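Local structure of digeranylgeranylglycerophospholipid reductase (4OPC) at residues K38-K46 with A99-K108; V154-R165 with G283-F292. The protein reduces the double bonds of the geranylgeranyl chains of archaeal membrane phospholipids to give saturated archaeols, using one bound FAD per subunit. All blocks are in the same frame, centred on the assembly; numbering follows the deposited sequence.

Contact 1 (K38-K46 with A99-K108); sequences KPWNRIGDK and APLYNQRVLK. With FDA (dihydroflavine-adenine dinucleotide), chain B.
Gly-44 and Pro-100 bring the two backbones together, their CA atoms 4.2 Å apart, where a type II beta turn from Arg-42 to Asp-45 lies against the first turns of helix 99-112. The turn belongs to the loop that follows strand 32-35 of the Rossmann-type FAD-binding fold. Gly-44 sits at phi 96°, and a CB on it would run into Asn-103 CB, so its bare CA packs instead against Asn-103 OD1. The amide of Asn-103 is held from its other end, ND2 donating to Gly-14 O in the glycine-rich turn before helix 16-25.

Gln-104 makes a direct hydrogen bond to the turn. With CG beside its own backbone N (chi1 -72°) and the chain extended from there, NE2 reaches Ile-43 O at 2.9 Å. The N-H points almost straight at the oxygen (176°) and meets it in the carbonyl plane, on a lone pair, while the acceptor lies in the plane of the glutamine amide.

Further along the helix the contact turns apolar. Trp-40 brings the six-membered end of its indole obliquely over the helix, CH2 lying 3.6 Å from Leu-107 CB, with the CG of Lys-108 beside it. Ile-43 CG2 meets Leu-107 CD1 at 3.6 Å, the two side chains crossing at about a right angle.

Asp-45 forms salt bridges with two cations, OD1 with Lys-38 NZ (2.8 Å) and OD2 with Arg-42 NE. Past the turn, Lys-46 bends at chi3 and chi4 toward the cofactor, where its NZ donates to FDA O2' at 2.7 Å.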
loop_
_atom_site.group_PDB
_atom_site.type_symbol
_atom_site.label_atom_id
_atom_site.label_comp_id
_atom_site.label_asym_id
_atom_site.label_seq_id
_atom_site.Cartn_x
_atom_site.Cartn_y
_atom_site.Cartn_z
ATOM N N LYS A 38 16.244 0.251 11.567
ATOM C CA LYS A 38 15.767 -0.350 12.814
ATOM C C LYS A 38 16.675 -1.477 13.281
ATOM O O LYS A 38 17.311 -2.137 12.469
ATOM C CB LYS A 38 14.362 -0.912 12.616
ATOM C CG LYS A 38 13.296 0.153 12.434
ATOM C CD LYS A 38 11.944 -0.462 12.090
ATOM C CE LYS A 38 10.896 0.629 11.917
ATOM N NZ LYS A 38 9.545 0.050 11.703
ATOM N N PRO A 39 16.709 -1.727 14.594
ATOM C CA PRO A 39 17.373 -2.949 15.054
ATOM C C PRO A 39 16.556 -4.156 14.615
ATOM O O PRO A 39 15.327 -4.054 14.468
ATOM C CB PRO A 39 17.312 -2.821 16.575
ATOM C CG PRO A 39 16.126 -1.983 16.837
ATOM C CD PRO A 39 16.063 -0.999 15.695
ATOM N N TRP A 40 17.236 -5.276 14.413
ATOM C CA TRP A 40 16.623 -6.512 13.952
ATOM C C TRP A 40 15.259 -6.817 14.569
ATOM O O TRP A 40 14.299 -7.069 13.842
ATOM C CB TRP A 40 17.564 -7.684 14.231
ATOM C CG TRP A 40 18.287 -8.192 13.024
ATOM C CD1 TRP A 40 19.619 -8.039 12.728
ATOM C CD2 TRP A 40 17.725 -8.962 11.955
ATOM N NE1 TRP A 40 19.914 -8.670 11.539
ATOM C CE2 TRP A 40 18.762 -9.235 11.043
ATOM C CE3 TRP A 40 16.443 -9.455 11.690
ATOM C CZ2 TRP A 40 18.556 -9.984 9.883
ATOM C CZ3 TRP A 40 16.241 -10.187 10.535
ATOM C CH2 TRP A 40 17.288 -10.447 9.649
ATOM N N ASN A 41 15.156 -6.795 15.894
ATOM C CA ASN A 41 13.907 -7.232 16.520
ATOM C C ASN A 41 12.740 -6.266 16.356
ATOM O O ASN A 41 11.617 -6.576 16.748
ATOM C CB ASN A 41 14.106 -7.617 17.986
ATOM C CG ASN A 41 14.672 -6.502 18.813
ATOM O OD1 ASN A 41 14.629 -5.337 18.425
ATOM N ND2 ASN A 41 15.225 -6.853 19.978
ATOM N N ARG A 42 12.991 -5.108 15.754
ATOM C CA ARG A 42 11.915 -4.166 15.467
ATOM C C ARG A 42 11.591 -4.077 13.989
ATOM O O ARG A 42 10.613 -3.441 13.608
ATOM C CB ARG A 42 12.254 -2.779 16.000
ATOM C CG ARG A 42 12.351 -2.718 17.506
ATOM C CD ARG A 42 12.444 -1.288 17.988
ATOM N NE ARG A 42 11.177 -0.604 17.777
ATOM C CZ ARG A 42 10.304 -0.342 18.741
ATOM N NH1 ARG A 42 10.572 -0.687 19.995
ATOM N NH2 ARG A 42 9.168 0.273 18.450
ATOM N N ILE A 43 12.390 -4.705 13.137
ATOM C CA ILE A 43 12.116 -4.628 11.708
ATOM C C ILE A 43 10.741 -5.214 11.413
ATOM O O ILE A 43 10.396 -6.303 11.884
ATOM C CB ILE A 43 13.200 -5.309 10.850
ATOM C CG1 ILE A 43 14.533 -4.583 11.032
ATOM C CG2 ILE A 43 12.799 -5.276 9.369
ATOM C CD1 ILE A 43 15.733 -5.306 10.423
ATOM N N GLY A 44 9.938 -4.446 10.689
ATOM C CA GLY A 44 8.596 -4.863 10.332
ATOM C C GLY A 44 7.503 -4.338 11.249
ATOM O O GLY A 44 6.331 -4.663 11.043
ATOM N N ASP A 45 7.859 -3.517 12.235
ATOM C CA ASP A 45 6.890 -3.104 13.263
ATOM C C ASP A 45 6.174 -1.771 13.018
ATOM O O ASP A 45 5.589 -1.206 13.940
ATOM C CB ASP A 45 7.502 -3.159 14.678
ATOM C CG ASP A 45 8.380 -1.949 15.013
ATOM O OD1 ASP A 45 8.685 -1.123 14.130
ATOM O OD2 ASP A 45 8.798 -1.844 16.195
ATOM N N LYS A 46 6.229 -1.254 11.799
ATOM C CA LYS A 46 5.430 -0.072 11.498
ATOM C C LYS A 46 3.960 -0.365 11.827
ATOM O O LYS A 46 3.473 -1.460 11.538
ATOM C CB LYS A 46 5.554 0.290 10.022
ATOM C CG LYS A 46 4.717 1.508 9.639
ATOM C CD LYS A 46 4.683 1.734 8.125
ATOM C CE LYS A 46 3.905 0.655 7.413
ATOM N NZ LYS A 46 2.419 0.807 7.626
ATOM N N ALA A 99 3.172 -9.136 12.144
ATOM C CA ALA A 99 3.962 -8.582 11.055
ATOM C C ALA A 99 5.470 -8.584 11.299
ATOM O O ALA A 99 6.204 -9.052 10.434
ATOM C CB ALA A 99 3.457 -7.181 10.676
ATOM N N PRO A 100 5.935 -8.070 12.458
ATOM C CA PRO A 100 7.382 -8.138 12.696
ATOM C C PRO A 100 7.910 -9.574 12.672
ATOM O O PRO A 100 8.977 -9.813 12.104
ATOM C CB PRO A 100 7.544 -7.550 14.099
ATOM C CG PRO A 100 6.320 -6.737 14.345
ATOM C CD PRO A 100 5.224 -7.313 13.508
ATOM N N LEU A 101 7.192 -10.520 13.272
ATOM C CA LEU A 101 7.684 -11.896 13.311
ATOM C C LEU A 101 7.793 -12.494 11.910
ATOM O O LEU A 101 8.803 -13.108 11.565
ATOM C CB LEU A 101 6.790 -12.761 14.196
ATOM C CG LEU A 101 7.408 -14.045 14.733
ATOM C CD1 LEU A 101 8.479 -13.708 15.758
ATOM C CD2 LEU A 101 6.324 -14.900 15.339
ATOM N N TYR A 102 6.764 -12.317 11.093
ATOM C CA TYR A 102 6.817 -12.822 9.730
ATOM C C TYR A 102 7.893 -12.124 8.898
ATOM O O TYR A 102 8.690 -12.787 8.223
ATOM C CB TYR A 102 5.457 -12.673 9.038
ATOM C CG TYR A 102 5.519 -13.122 7.600
ATOM C CD1 TYR A 102 5.528 -14.473 7.275
ATOM C CD2 TYR A 102 5.615 -12.193 6.567
ATOM C CE1 TYR A 102 5.619 -14.890 5.962
ATOM C CE2 TYR A 102 5.698 -12.599 5.252
ATOM C CZ TYR A 102 5.699 -13.947 4.950
ATOM O OH TYR A 102 5.799 -14.357 3.635
ATOM N N ASN A 103 7.906 -10.795 8.947
ATOM C CA ASN A 103 8.879 -9.983 8.224
ATOM C C ASN A 103 10.311 -10.400 8.584
ATOM O O ASN A 103 11.166 -10.557 7.698
ATOM C CB ASN A 103 8.614 -8.513 8.588
ATOM C CG ASN A 103 9.190 -7.514 7.604
ATOM O OD1 ASN A 103 8.631 -6.427 7.451
ATOM N ND2 ASN A 103 10.310 -7.838 6.965
ATOM N N GLN A 104 10.573 -10.591 9.872
ATOM C CA GLN A 104 11.908 -10.991 10.306
ATOM C C GLN A 104 12.266 -12.385 9.816
ATOM O O GLN A 104 13.433 -12.656 9.497
ATOM C CB GLN A 104 12.047 -10.864 11.826
ATOM C CG GLN A 104 12.104 -9.396 12.277
ATOM C CD GLN A 104 11.792 -9.195 13.742
ATOM O OE1 GLN A 104 12.158 -10.012 14.593
ATOM N NE2 GLN A 104 11.111 -8.095 14.052
ATOM N N ARG A 105 11.287 -13.282 9.757
ATOM C CA ARG A 105 11.558 -14.630 9.264
ATOM C C ARG A 105 11.904 -14.608 7.776
ATOM O O ARG A 105 12.828 -15.300 7.341
ATOM C CB ARG A 105 10.381 -15.573 9.533
ATOM C CG ARG A 105 10.555 -16.978 8.943
ATOM C CD ARG A 105 9.176 -17.541 8.600
ATOM N NE ARG A 105 9.212 -18.536 7.542
ATOM C CZ ARG A 105 8.129 -19.005 6.941
ATOM N NH1 ARG A 105 6.926 -18.558 7.300
ATOM N NH2 ARG A 105 8.243 -19.915 5.983
ATOM N N VAL A 106 11.174 -13.819 6.997
ATOM C CA VAL A 106 11.500 -13.641 5.584
ATOM C C VAL A 106 12.934 -13.148 5.436
ATOM O O VAL A 106 13.702 -13.689 4.649
ATOM C CB VAL A 106 10.526 -12.673 4.890
ATOM C CG1 VAL A 106 10.973 -12.369 3.467
ATOM C CG2 VAL A 106 9.116 -13.261 4.890
ATOM N N LEU A 107 13.309 -12.151 6.231
ATOM C CA LEU A 107 14.669 -11.621 6.173
ATOM C C LEU A 107 15.712 -12.649 6.586
ATOM O O LEU A 107 16.750 -12.764 5.940
ATOM C CB LEU A 107 14.795 -10.378 7.041
ATOM C CG LEU A 107 14.087 -9.147 6.496
ATOM C CD1 LEU A 107 14.076 -8.079 7.576
ATOM C CD2 LEU A 107 14.795 -8.655 5.254
ATOM N N LYS A 108 15.449 -13.400 7.652
ATOM C CA LYS A 108 16.404 -14.406 8.105
ATOM C C LYS A 108 16.578 -15.502 7.059
ATOM O O LYS A 108 17.684 -16.006 6.857
ATOM C CB LYS A 108 15.986 -14.977 9.457
ATOM C CG LYS A 108 16.183 -13.979 10.600
ATOM C CD LYS A 108 15.714 -14.523 11.939
ATOM C CE LYS A 108 15.698 -13.423 12.993
ATOM N NZ LYS A 108 14.980 -13.839 14.234
HETATM P PA FDA B . 7.666 0.016 5.679
HETATM O O1A FDA B . 7.429 1.388 6.178
HETATM O O2A FDA B . 6.949 -1.125 6.389
HETATM O O5B FDA B . 9.218 -0.291 5.733
HETATM C C5B FDA B . 10.179 0.718 5.363
HETATM C C4B FDA B . 11.475 0.374 6.047
HETATM O O4B FDA B . 12.519 1.240 5.558
HETATM C C3B FDA B . 11.463 0.522 7.573
HETATM O O3B FDA B . 11.769 -0.717 8.210
HETATM C C2B FDA B . 12.478 1.649 7.843
HETATM O O2B FDA B . 13.194 1.463 9.053
HETATM C C1B FDA B . 13.389 1.543 6.630
HETATM N N9A FDA B . 14.110 2.747 6.234
HETATM C C8A FDA B . 13.571 3.957 5.873
HETATM N N7A FDA B . 14.460 4.842 5.480
HETATM C C5A FDA B . 15.664 4.161 5.580
HETATM C C6A FDA B . 16.986 4.525 5.259
HETATM N N6A FDA B . 17.322 5.693 4.708
HETATM N N1A FDA B . 17.947 3.595 5.426
HETATM C C2A FDA B . 17.612 2.407 5.939
HETATM N N3A FDA B . 16.399 1.936 6.239
HETATM C C4A FDA B . 15.460 2.861 6.008
HETATM N N1 FDA B . -1.697 -2.827 4.657
HETATM C C2 FDA B . -2.224 -4.092 4.580
HETATM O O2 FDA B . -1.932 -4.852 3.662
HETATM N N3 FDA B . -3.064 -4.481 5.591
HETATM C C4 FDA B . -3.535 -3.704 6.629
HETATM O O4 FDA B . -4.178 -4.226 7.538
HETATM C C4X FDA B . -3.013 -2.392 6.625
HETATM N N5 FDA B . -3.375 -1.537 7.624
HETATM C C5X FDA B . -2.649 -0.386 7.850
HETATM C C6 FDA B . -2.828 0.344 9.016
HETATM C C7 FDA B . -2.048 1.452 9.309
HETATM C C7M FDA B . -2.196 2.127 10.647
HETATM C C8 FDA B . -1.084 1.879 8.383
HETATM C C8M FDA B . -0.171 3.039 8.705
HETATM C C9 FDA B . -0.912 1.160 7.198
HETATM C C9A FDA B . -1.667 0.024 6.931
HETATM N N10 FDA B . -1.492 -0.751 5.762
HETATM C C10 FDA B . -2.073 -1.998 5.682
HETATM C "C1'" FDA B . -0.450 -0.415 4.760
HETATM C "C2'" FDA B . 0.820 -1.255 4.991
HETATM O "O2'" FDA B . 1.165 -1.275 6.379
HETATM C "C3'" FDA B . 1.997 -0.672 4.205
HETATM O "O3'" FDA B . 1.562 -0.420 2.876
HETATM C "C4'" FDA B . 3.228 -1.582 4.097
HETATM O "O4'" FDA B . 3.603 -2.114 5.367
HETATM C "C5'" FDA B . 4.396 -0.852 3.475
HETATM O "O5'" FDA B . 5.565 -1.696 3.484
HETATM P P FDA B . 6.971 -1.099 3.039
HETATM O O1P FDA B . 7.943 -2.201 3.139
HETATM O O2P FDA B . 6.868 -0.353 1.717
HETATM O O3P FDA B . 7.289 0.044 4.113
HETATM O O HOH W 1 6.196 -5.312 8.220
#

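Contact 2 (V154-R165 with G283-F292); sequences VVEATGYSRSFR and GIIVIGDSGF. With FDA (dihydroflavine-adenine dinucleotide), chain B.
Glu-156 bends at chi2 (-85°), which turns its carboxylate into the bend of the 158-165 loop and toward Ser-290, whose OG stands opposite its backbone N and donates to Glu-156 OE1 at 2.8 Å. That bond arrives from above the carboxylate plane, and OE1 also accepts from Thr-158 OG1 and Thr-158 N. OE2 takes the amides of Phe-164 and Arg-165, the latter on its anti lone pair at 2.8 Å. An alanine in place of Glu-156 would probably leave the three amides and both hydroxyls without the carboxylate they share, and the loop freer to shift.

Next to this cluster, strands 154-156 and 284-286 run parallel, their axes 20° apart, as neighbours in the Rossmann-type sheet; Glu-156 N to Ile-285 O, at 2.7 Å, is one of four backbone bonds joining the segments. Val-155 CG1 presses on Ile-287 CD1 at 3.5 Å, tighter than usual for carbons.

Arg-165, extended from CG to NE, grips Ser-290 side-on: NE reaches OG, and NH2 meets the carbonyl O at 2.8 Å. The Phe-292 ring stands steeply to this guanidinium, the planes 79° apart, with Phe-292 CZ at the guanidinium edge, near its plane.

At the cofactor end, Asp-289 N donates to FDA O2P at 2.8 Å and OD1 accepts from O3' at 2.7 Å. Two waters link the phosphate oxygens to Gly-159, Tyr-160, Ile-287, Asp-289 and Ser-290. The buried carboxylate of Glu-156, ringed by five donors, is therefore probably stabilised as an anion, tying the strand end to the loop whose Ser-163 OG binds FDA N7A.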
loop_
_atom_site.group_PDB
_atom_site.type_symbol
_atom_site.label_atom_id
_atom_site.label_comp_id
_atom_site.label_asym_id
_atom_site.label_seq_id
_atom_site.Cartn_x
_atom_site.Cartn_y
_atom_site.Cartn_z
ATOM N N VAL A 154 20.002 0.155 -6.883
ATOM C CA VAL A 154 19.473 0.388 -5.549
ATOM C C VAL A 154 17.974 0.096 -5.602
ATOM O O VAL A 154 17.276 0.558 -6.515
ATOM C CB VAL A 154 19.689 1.843 -5.098
ATOM C CG1 VAL A 154 18.856 2.156 -3.853
ATOM C CG2 VAL A 154 21.157 2.111 -4.798
ATOM N N VAL A 155 17.488 -0.691 -4.650
ATOM C CA VAL A 155 16.057 -0.889 -4.481
ATOM C C VAL A 155 15.644 0.006 -3.325
ATOM O O VAL A 155 16.076 -0.196 -2.186
ATOM C CB VAL A 155 15.724 -2.364 -4.178
ATOM C CG1 VAL A 155 14.250 -2.514 -3.864
ATOM C CG2 VAL A 155 16.113 -3.245 -5.359
ATOM N N GLU A 156 14.861 1.038 -3.630
ATOM C CA GLU A 156 14.424 2.013 -2.643
ATOM C C GLU A 156 13.119 1.512 -2.038
ATOM O O GLU A 156 12.068 1.543 -2.676
ATOM C CB GLU A 156 14.220 3.378 -3.316
ATOM C CG GLU A 156 14.683 4.579 -2.492
ATOM C CD GLU A 156 13.650 5.092 -1.492
ATOM O OE1 GLU A 156 12.748 4.326 -1.106
ATOM O OE2 GLU A 156 13.769 6.255 -1.051
ATOM N N ALA A 157 13.206 1.037 -0.804
ATOM C CA ALA A 157 12.090 0.408 -0.119
ATOM C C ALA A 157 11.918 1.053 1.259
ATOM O O ALA A 157 11.666 0.369 2.255
ATOM C CB ALA A 157 12.337 -1.090 0.004
ATOM N N THR A 158 12.051 2.375 1.303
ATOM C CA THR A 158 12.110 3.110 2.568
ATOM C C THR A 158 10.743 3.464 3.155
ATOM O O THR A 158 10.649 4.191 4.150
ATOM C CB THR A 158 12.929 4.412 2.422
ATOM O OG1 THR A 158 12.266 5.276 1.487
ATOM C CG2 THR A 158 14.367 4.134 1.964
ATOM N N GLY A 159 9.678 2.935 2.565
ATOM C CA GLY A 159 8.329 3.265 3.007
ATOM C C GLY A 159 7.950 4.715 2.752
ATOM O O GLY A 159 8.533 5.377 1.891
ATOM N N TYR A 160 6.974 5.208 3.500
ATOM C CA TYR A 160 6.479 6.560 3.291
ATOM C C TYR A 160 7.587 7.612 3.457
ATOM O O TYR A 160 7.512 8.699 2.888
ATOM C CB TYR A 160 5.311 6.853 4.236
ATOM C CG TYR A 160 4.757 8.255 4.115
ATOM C CD1 TYR A 160 3.765 8.564 3.193
ATOM C CD2 TYR A 160 5.238 9.267 4.928
ATOM C CE1 TYR A 160 3.262 9.865 3.085
ATOM C CE2 TYR A 160 4.765 10.545 4.830
ATOM C CZ TYR A 160 3.779 10.845 3.915
ATOM O OH TYR A 160 3.317 12.146 3.849
ATOM N N SER A 161 8.605 7.300 4.247
ATOM C CA SER A 161 9.709 8.240 4.428
ATOM C C SER A 161 10.328 8.689 3.108
ATOM O O SER A 161 10.746 9.840 2.991
ATOM C CB SER A 161 10.800 7.660 5.344
ATOM O OG SER A 161 11.647 6.748 4.662
ATOM N N ARG A 162 10.385 7.786 2.125
ATOM C CA ARG A 162 11.009 8.089 0.826
ATOM C C ARG A 162 12.357 8.752 1.038
ATOM O O ARG A 162 12.719 9.703 0.360
ATOM C CB ARG A 162 10.096 8.977 -0.022
ATOM C CG ARG A 162 8.791 8.296 -0.345
ATOM C CD ARG A 162 7.761 9.298 -0.777
ATOM N NE ARG A 162 7.114 9.925 0.371
ATOM C CZ ARG A 162 6.622 11.158 0.383
ATOM N NH1 ARG A 162 6.749 11.947 -0.680
ATOM N NH2 ARG A 162 6.027 11.606 1.473
ATOM N N SER A 163 13.107 8.229 2.002
ATOM C CA SER A 163 14.231 8.966 2.562
ATOM C C SER A 163 15.515 8.923 1.740
ATOM O O SER A 163 16.489 9.611 2.069
ATOM C CB SER A 163 14.512 8.449 3.965
ATOM O OG SER A 163 14.900 7.087 3.906
ATOM N N PHE A 164 15.532 8.106 0.698
ATOM C CA PHE A 164 16.675 8.058 -0.202
ATOM C C PHE A 164 16.363 8.762 -1.516
ATOM O O PHE A 164 17.077 9.683 -1.920
ATOM C CB PHE A 164 17.071 6.595 -0.421
ATOM C CG PHE A 164 18.296 6.395 -1.269
ATOM C CD1 PHE A 164 19.557 6.431 -0.695
ATOM C CD2 PHE A 164 18.187 6.121 -2.618
ATOM C CE1 PHE A 164 20.686 6.205 -1.464
ATOM C CE2 PHE A 164 19.322 5.901 -3.386
ATOM C CZ PHE A 164 20.565 5.946 -2.801
ATOM N N ARG A 165 15.277 8.363 -2.175
ATOM C CA ARG A 165 14.943 8.965 -3.466
ATOM C C ARG A 165 14.645 10.460 -3.369
ATOM O O ARG A 165 14.854 11.195 -4.345
ATOM C CB ARG A 165 13.806 8.215 -4.168
ATOM C CG ARG A 165 12.433 8.331 -3.512
ATOM C CD ARG A 165 11.448 7.448 -4.270
ATOM N NE ARG A 165 10.051 7.626 -3.876
ATOM C CZ ARG A 165 9.256 8.587 -4.334
ATOM N NH1 ARG A 165 9.713 9.474 -5.210
ATOM N NH2 ARG A 165 8.000 8.664 -3.907
ATOM N N GLY A 283 19.820 3.103 -12.553
ATOM C CA GLY A 283 20.424 2.549 -11.352
ATOM C C GLY A 283 19.515 2.399 -10.142
ATOM O O GLY A 283 20.018 2.137 -9.041
ATOM N N ILE A 284 18.199 2.563 -10.313
ATOM C CA ILE A 284 17.309 2.547 -9.147
ATOM C C ILE A 284 15.907 2.060 -9.482
ATOM O O ILE A 284 15.351 2.385 -10.543
ATOM C CB ILE A 284 17.241 3.937 -8.483
ATOM C CG1 ILE A 284 16.358 3.907 -7.237
ATOM C CG2 ILE A 284 16.797 5.013 -9.491
ATOM C CD1 ILE A 284 16.479 5.161 -6.366
ATOM N N ILE A 285 15.350 1.269 -8.573
ATOM C CA ILE A 285 13.939 0.882 -8.605
ATOM C C ILE A 285 13.336 1.242 -7.255
ATOM O O ILE A 285 14.002 1.098 -6.219
ATOM C CB ILE A 285 13.777 -0.620 -8.895
ATOM C CG1 ILE A 285 14.055 -0.899 -10.375
ATOM C CG2 ILE A 285 12.382 -1.134 -8.466
ATOM C CD1 ILE A 285 14.115 -2.388 -10.705
ATOM N N VAL A 286 12.091 1.724 -7.261
ATOM C CA VAL A 286 11.381 2.101 -6.051
ATOM C C VAL A 286 10.193 1.170 -5.843
ATOM O O VAL A 286 9.456 0.879 -6.788
ATOM C CB VAL A 286 10.879 3.553 -6.170
ATOM C CG1 VAL A 286 10.157 3.980 -4.899
ATOM C CG2 VAL A 286 12.045 4.482 -6.468
ATOM N N ILE A 287 10.013 0.694 -4.612
ATOM C CA ILE A 287 8.960 -0.276 -4.306
ATOM C C ILE A 287 8.227 0.066 -3.006
ATOM O O ILE A 287 8.661 0.937 -2.235
ATOM C CB ILE A 287 9.498 -1.727 -4.251
ATOM C CG1 ILE A 287 10.532 -1.877 -3.135
ATOM C CG2 ILE A 287 10.093 -2.144 -5.592
ATOM C CD1 ILE A 287 10.979 -3.320 -2.926
ATOM N N GLY A 288 7.108 -0.610 -2.764
ATOM C CA GLY A 288 6.356 -0.417 -1.537
ATOM C C GLY A 288 5.768 0.975 -1.374
ATOM O O GLY A 288 5.517 1.687 -2.363
ATOM N N ASP A 289 5.551 1.373 -0.125
ATOM C CA ASP A 289 4.976 2.691 0.140
ATOM C C ASP A 289 5.792 3.818 -0.497
ATOM O O ASP A 289 5.217 4.838 -0.884
ATOM C CB ASP A 289 4.854 2.981 1.645
ATOM C CG ASP A 289 3.717 2.224 2.327
ATOM O OD1 ASP A 289 2.957 1.499 1.654
ATOM O OD2 ASP A 289 3.589 2.376 3.567
ATOM N N SER A 290 7.115 3.662 -0.582
ATOM C CA SER A 290 7.932 4.686 -1.223
ATOM C C SER A 290 7.531 4.903 -2.673
ATOM O O SER A 290 7.684 5.999 -3.191
ATOM C CB SER A 290 9.407 4.302 -1.137
ATOM O OG SER A 290 10.203 5.331 -1.697
ATOM N N GLY A 291 7.039 3.849 -3.320
ATOM C CA GLY A 291 6.558 3.926 -4.690
ATOM C C GLY A 291 5.046 4.032 -4.797
ATOM O O GLY A 291 4.491 3.866 -5.883
ATOM N N PHE A 292 4.385 4.276 -3.671
ATOM C CA PHE A 292 2.922 4.435 -3.602
ATOM C C PHE A 292 2.171 3.196 -4.098
ATOM O O PHE A 292 1.241 3.316 -4.897
ATOM C CB PHE A 292 2.432 5.682 -4.370
ATOM C CG PHE A 292 3.211 6.941 -4.076
ATOM C CD1 PHE A 292 3.680 7.225 -2.796
ATOM C CD2 PHE A 292 3.476 7.846 -5.100
ATOM C CE1 PHE A 292 4.374 8.382 -2.536
ATOM C CE2 PHE A 292 4.192 9.003 -4.847
ATOM C CZ PHE A 292 4.645 9.269 -3.570
HETATM P PA FDA B . 7.666 0.016 5.679
HETATM O O1A FDA B . 7.429 1.388 6.178
HETATM O O2A FDA B . 6.949 -1.125 6.389
HETATM O O5B FDA B . 9.218 -0.291 5.733
HETATM C C5B FDA B . 10.179 0.718 5.363
HETATM C C4B FDA B . 11.475 0.374 6.047
HETATM O O4B FDA B . 12.519 1.240 5.558
HETATM C C3B FDA B . 11.463 0.522 7.573
HETATM O O3B FDA B . 11.769 -0.717 8.210
HETATM C C2B FDA B . 12.478 1.649 7.843
HETATM O O2B FDA B . 13.194 1.463 9.053
HETATM C C1B FDA B . 13.389 1.543 6.630
HETATM N N9A FDA B . 14.110 2.747 6.234
HETATM C C8A FDA B . 13.571 3.957 5.873
HETATM N N7A FDA B . 14.460 4.842 5.480
HETATM C C5A FDA B . 15.664 4.161 5.580
HETATM C C6A FDA B . 16.986 4.525 5.259
HETATM N N6A FDA B . 17.322 5.693 4.708
HETATM N N1A FDA B . 17.947 3.595 5.426
HETATM C C2A FDA B . 17.612 2.407 5.939
HETATM N N3A FDA B . 16.399 1.936 6.239
HETATM C C4A FDA B . 15.460 2.861 6.008
HETATM N N1 FDA B . -1.697 -2.827 4.657
HETATM C C2 FDA B . -2.224 -4.092 4.580
HETATM O O2 FDA B . -1.932 -4.852 3.662
HETATM N N3 FDA B . -3.064 -4.481 5.591
HETATM C C4 FDA B . -3.535 -3.704 6.629
HETATM O O4 FDA B . -4.178 -4.226 7.538
HETATM C C4X FDA B . -3.013 -2.392 6.625
HETATM N N5 FDA B . -3.375 -1.537 7.624
HETATM C C5X FDA B . -2.649 -0.386 7.850
HETATM C C6 FDA B . -2.828 0.344 9.016
HETATM C C7 FDA B . -2.048 1.452 9.309
HETATM C C7M FDA B . -2.196 2.127 10.647
HETATM C C8 FDA B . -1.084 1.879 8.383
HETATM C C8M FDA B . -0.171 3.039 8.705
HETATM C C9 FDA B . -0.912 1.160 7.198
HETATM C C9A FDA B . -1.667 0.024 6.931
HETATM N N10 FDA B . -1.492 -0.751 5.762
HETATM C C10 FDA B . -2.073 -1.998 5.682
HETATM C "C1'" FDA B . -0.450 -0.415 4.760
HETATM C "C2'" FDA B . 0.820 -1.255 4.991
HETATM O "O2'" FDA B . 1.165 -1.275 6.379
HETATM C "C3'" FDA B . 1.997 -0.672 4.205
HETATM O "O3'" FDA B . 1.562 -0.420 2.876
HETATM C "C4'" FDA B . 3.228 -1.582 4.097
HETATM O "O4'" FDA B . 3.603 -2.114 5.367
HETATM C "C5'" FDA B . 4.396 -0.852 3.475
HETATM O "O5'" FDA B . 5.565 -1.696 3.484
HETATM P P FDA B . 6.971 -1.099 3.039
HETATM O O1P FDA B . 7.943 -2.201 3.139
HETATM O O2P FDA B . 6.868 -0.353 1.717
HETATM O O3P FDA B . 7.289 0.044 4.113
HETATM O O HOH W 2 8.723 1.245 0.496
HETATM O O HOH W 3 5.619 3.263 5.167
#

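In the fold
Contact 1 closes along the chain before contact 2 opens, so the two are in series, with centres 18 Å apart. Both belong to the FAD-binding part of the fold. Contact 2 joins strands 153-156 and 284-286 of the six-stranded mixed sheet, whereas contact 1 sets the loop after strand 32-35 of that sheet against helix 99-112. The extended dinucleotide passes between them, and both touch it. Lys-46 CE and Asp-289 OD2 approach to 4.2 Å, a packing contact near the ribityl chain. Residues far apart in sequence thus converge on one cofactor, which contact 2 meets from its adenine to its ribityl chain.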